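PDB 1ZJ8: sulfite reductase [ferredoxin] from Mycobacterium tuberculosis, which catalyses the six-electron reduction of sulfite to sulfide with electrons from ferredoxin, using a siroheme and a [4Fe-4S] cluster. Local coordinates for residues I481-Q491 against G503-L512. Numbering follows the deposited sequence.
Sequences IQIADIGFKGQ and GFQVHLGGHL
H507 lays one face of its imidazole under the methyl branch of I481: CG2 of I481 stands 3.6 Å from the H507 ring centroid, 27° off the ring normal, which identifies a CH-pi contact displaced toward the CD2 rim. I481 sends CG2 anti to its own backbone N, with CG1 at chi1 -59°, which presents the methyl to the ring. At the ring edge, in plane, CE of K489 lies 3.6 Å from NE2 of H507. The lysine chain runs straight from the backbone and bends only at chi3 (51°), bringing NZ beside the extended Q505; NZ of K489 donates to OE1 of Q505 at 3.0 Å, from above the amide plane and not on a lone pair. The other end of that amide, NE2 of Q505, makes a weak bond to OE1 of Q491, the two amide planes nearly perpendicular. K521 of strand 520-528 also packs against K489, Q505 and H507.

The reverse face of this antiparallel hairpin is apolar. F504 CB meets the edge of the F488 ring at CD1 (3.8 Å), the two side chains crossing at about a right angle, while CG2 of V506 approaches CE1 of F488; L532 and I536 of helix 532-545 pack on F488. Paired backbone bonds at G487-H507, K489-Q505 and Q491-G503 fix the register, the K489 N to Q505 O bond being 2.7 Å and almost straight. Beyond the strands, G509 N reaches D485 O at 2.8 Å.

The I481 side chain lies about 6 Å from the iron-sulfur cluster, and its backbone N is hydrogen-bonded to OG of S477, a cluster-pocket residue. I481-H507 thus ties the hairpin to the segment following the cluster cysteines, while accepting from K489 and donating weakly to Q491 orients the Q505 amide, whose carbonyl the lysine charge would tend to polarise.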
loop_
_atom_site.group_PDB
_atom_site.type_symbol
_atom_site.label_atom_id
_atom_site.label_comp_id
_atom_site.label_asym_id
_atom_site.label_seq_id
_atom_site.Cartn_x
_atom_site.Cartn_y
_atom_site.Cartn_z
ATOM N N ILE A 481 -6.963 -8.123 -0.896
ATOM C CA ILE A 481 -8.134 -9.019 -0.959
ATOM C C ILE A 481 -8.126 -10.157 0.077
ATOM O O ILE A 481 -9.130 -10.435 0.759
ATOM C CB ILE A 481 -8.194 -9.745 -2.333
ATOM C CG1 ILE A 481 -8.266 -8.759 -3.492
ATOM C CG2 ILE A 481 -9.407 -10.704 -2.388
ATOM C CD1 ILE A 481 -7.922 -9.353 -4.824
ATOM N N GLN A 482 -6.983 -10.827 0.166
ATOM C CA GLN A 482 -6.926 -12.132 0.799
ATOM C C GLN A 482 -6.752 -12.015 2.284
ATOM O O GLN A 482 -6.691 -13.031 2.974
ATOM C CB GLN A 482 -5.789 -12.994 0.213
ATOM C CG GLN A 482 -5.832 -13.212 -1.309
ATOM C CD GLN A 482 -5.159 -12.093 -2.071
ATOM O OE1 GLN A 482 -5.046 -10.972 -1.570
ATOM N NE2 GLN A 482 -4.692 -12.391 -3.284
ATOM N N ILE A 483 -6.666 -10.792 2.792
ATOM C CA ILE A 483 -6.428 -10.610 4.219
ATOM C C ILE A 483 -7.492 -9.719 4.838
ATOM O O ILE A 483 -7.209 -8.962 5.759
ATOM C CB ILE A 483 -4.992 -10.081 4.475
ATOM C CG1 ILE A 483 -4.772 -8.721 3.806
ATOM C CG2 ILE A 483 -3.972 -11.079 3.956
ATOM C CD1 ILE A 483 -3.373 -8.213 3.932
ATOM N N ALA A 484 -8.714 -9.824 4.329
ATOM C CA ALA A 484 -9.852 -9.067 4.846
ATOM C C ALA A 484 -10.808 -10.076 5.373
ATOM O O ALA A 484 -10.819 -11.193 4.899
ATOM C CB ALA A 484 -10.518 -8.291 3.732
ATOM N N ASP A 485 -11.609 -9.693 6.354
ATOM C CA ASP A 485 -12.715 -10.533 6.764
ATOM C C ASP A 485 -13.639 -10.708 5.558
ATOM O O ASP A 485 -14.025 -11.832 5.257
ATOM C CB ASP A 485 -13.436 -9.943 7.976
ATOM C CG ASP A 485 -12.584 -9.989 9.245
ATOM O OD1 ASP A 485 -11.677 -10.862 9.356
ATOM O OD2 ASP A 485 -12.814 -9.124 10.123
ATOM N N ILE A 486 -13.949 -9.617 4.850
ATOM C CA ILE A 486 -14.671 -9.695 3.596
ATOM C C ILE A 486 -13.869 -9.021 2.477
ATOM O O ILE A 486 -13.814 -7.802 2.392
ATOM C CB ILE A 486 -16.050 -9.042 3.717
ATOM C CG1 ILE A 486 -16.777 -9.584 4.944
ATOM C CG2 ILE A 486 -16.872 -9.300 2.442
ATOM C CD1 ILE A 486 -18.126 -9.003 5.168
ATOM N N GLY A 487 -13.251 -9.820 1.616
ATOM C CA GLY A 487 -12.460 -9.298 0.509
ATOM C C GLY A 487 -13.229 -9.458 -0.778
ATOM O O GLY A 487 -13.922 -10.454 -0.965
ATOM N N PHE A 488 -13.124 -8.479 -1.668
ATOM C CA PHE A 488 -13.819 -8.534 -2.948
ATOM C C PHE A 488 -12.807 -8.417 -4.074
ATOM O O PHE A 488 -12.021 -7.473 -4.099
ATOM C CB PHE A 488 -14.852 -7.412 -3.047
ATOM C CG PHE A 488 -16.008 -7.566 -2.104
ATOM C CD1 PHE A 488 -17.138 -8.253 -2.482
ATOM C CD2 PHE A 488 -15.971 -7.011 -0.834
ATOM C CE1 PHE A 488 -18.204 -8.393 -1.618
ATOM C CE2 PHE A 488 -17.050 -7.153 0.042
ATOM C CZ PHE A 488 -18.163 -7.841 -0.360
ATOM N N LYS A 489 -12.821 -9.389 -4.989
ATOM C CA LYS A 489 -11.947 -9.361 -6.170
ATOM C C LYS A 489 -12.812 -9.112 -7.382
ATOM O O LYS A 489 -13.582 -9.985 -7.802
ATOM C CB LYS A 489 -11.166 -10.671 -6.351
ATOM C CG LYS A 489 -10.245 -10.723 -7.625
ATOM C CD LYS A 489 -9.350 -11.986 -7.695
ATOM C CE LYS A 489 -10.131 -13.299 -7.491
ATOM N NZ LYS A 489 -9.226 -14.487 -7.433
ATOM N N GLY A 490 -12.677 -7.919 -7.944
ATOM C CA GLY A 490 -13.452 -7.526 -9.112
ATOM C C GLY A 490 -13.096 -8.328 -10.352
ATOM O O GLY A 490 -11.909 -8.519 -10.662
ATOM N N GLN A 491 -14.134 -8.804 -11.043
ATOM C CA GLN A 491 -13.989 -9.517 -12.306
ATOM C C GLN A 491 -15.274 -9.354 -13.110
ATOM O O GLN A 491 -16.272 -8.860 -12.594
ATOM C CB GLN A 491 -13.602 -11.000 -12.107
ATOM C CG GLN A 491 -14.666 -11.944 -11.529
ATOM C CD GLN A 491 -14.118 -13.371 -11.261
ATOM O OE1 GLN A 491 -14.880 -14.339 -11.142
ATOM N NE2 GLN A 491 -12.791 -13.493 -11.171
ATOM N N GLY A 503 -18.807 -7.236 -11.392
ATOM C CA GLY A 503 -19.132 -7.883 -10.120
ATOM C C GLY A 503 -17.865 -8.377 -9.428
ATOM O O GLY A 503 -16.752 -8.072 -9.854
ATOM N N PHE A 504 -18.028 -9.142 -8.352
ATOM C CA PHE A 504 -16.914 -9.465 -7.464
ATOM C C PHE A 504 -16.930 -10.935 -7.035
ATOM O O PHE A 504 -17.991 -11.520 -6.801
ATOM C CB PHE A 504 -16.946 -8.538 -6.224
ATOM C CG PHE A 504 -16.814 -7.066 -6.557
ATOM C CD1 PHE A 504 -17.940 -6.290 -6.834
ATOM C CD2 PHE A 504 -15.571 -6.466 -6.623
ATOM C CE1 PHE A 504 -17.825 -4.948 -7.164
ATOM C CE2 PHE A 504 -15.460 -5.129 -6.952
ATOM C CZ PHE A 504 -16.595 -4.372 -7.225
ATOM N N GLN A 505 -15.734 -11.516 -6.970
ATOM C CA GLN A 505 -15.498 -12.802 -6.324
ATOM C C GLN A 505 -15.170 -12.485 -4.867
ATOM O O GLN A 505 -14.547 -11.466 -4.584
ATOM C CB GLN A 505 -14.318 -13.529 -7.012
ATOM C CG GLN A 505 -14.058 -15.014 -6.583
ATOM C CD GLN A 505 -12.892 -15.705 -7.382
ATOM O OE1 GLN A 505 -11.811 -15.971 -6.840
ATOM N NE2 GLN A 505 -13.131 -15.985 -8.667
ATOM N N VAL A 506 -15.590 -13.356 -3.960
ATOM C CA VAL A 506 -15.589 -13.084 -2.530
ATOM C C VAL A 506 -14.577 -13.945 -1.777
ATOM O O VAL A 506 -14.587 -15.168 -1.889
ATOM C CB VAL A 506 -17.003 -13.367 -1.976
ATOM C CG1 VAL A 506 -17.067 -13.277 -0.443
ATOM C CG2 VAL A 506 -17.993 -12.402 -2.630
ATOM N N HIS A 507 -13.709 -13.307 -0.998
ATOM C CA HIS A 507 -12.766 -14.025 -0.146
ATOM C C HIS A 507 -13.166 -13.704 1.287
ATOM O O HIS A 507 -13.338 -12.535 1.637
ATOM C CB HIS A 507 -11.316 -13.604 -0.424
ATOM C CG HIS A 507 -10.843 -13.888 -1.825
ATOM N ND1 HIS A 507 -9.835 -14.790 -2.106
ATOM C CD2 HIS A 507 -11.219 -13.368 -3.022
ATOM C CE1 HIS A 507 -9.624 -14.828 -3.412
ATOM N NE2 HIS A 507 -10.450 -13.974 -3.991
ATOM N N LEU A 508 -13.346 -14.728 2.111
ATOM C CA LEU A 508 -13.826 -14.517 3.466
ATOM C C LEU A 508 -12.815 -14.991 4.506
ATOM O O LEU A 508 -12.221 -16.061 4.362
ATOM C CB LEU A 508 -15.162 -15.229 3.649
ATOM C CG LEU A 508 -16.329 -14.589 2.888
ATOM C CD1 LEU A 508 -17.416 -15.606 2.593
ATOM C CD2 LEU A 508 -16.914 -13.424 3.670
ATOM N N GLY A 509 -12.618 -14.192 5.552
ATOM C CA GLY A 509 -11.869 -14.630 6.737
ATOM C C GLY A 509 -10.346 -14.466 6.736
ATOM O O GLY A 509 -9.660 -15.068 7.556
ATOM N N GLY A 510 -9.811 -13.637 5.845
ATOM C CA GLY A 510 -8.366 -13.339 5.840
ATOM C C GLY A 510 -7.927 -12.439 6.997
ATOM O O GLY A 510 -8.708 -11.627 7.493
ATOM N N HIS A 511 -6.687 -12.580 7.436
ATOM C CA HIS A 511 -6.144 -11.714 8.460
ATOM C C HIS A 511 -4.636 -11.894 8.584
ATOM O O HIS A 511 -4.094 -12.957 8.271
ATOM C CB HIS A 511 -6.783 -12.014 9.819
ATOM C CG HIS A 511 -6.492 -13.385 10.349
ATOM N ND1 HIS A 511 -7.222 -14.497 9.985
ATOM C CD2 HIS A 511 -5.573 -13.823 11.243
ATOM C CE1 HIS A 511 -6.761 -15.563 10.619
ATOM N NE2 HIS A 511 -5.754 -15.182 11.384
ATOM N N LEU A 512 -3.967 -10.854 9.069
ATOM C CA LEU A 512 -2.572 -10.951 9.452
ATOM C C LEU A 512 -2.518 -11.086 10.968
ATOM O O LEU A 512 -3.526 -11.401 11.599
ATOM C CB LEU A 512 -1.814 -9.721 8.941
ATOM C CG LEU A 512 -1.819 -9.472 7.423
ATOM C CD1 LEU A 512 -0.902 -8.316 7.118
ATOM C CD2 LEU A 512 -1.390 -10.706 6.638
#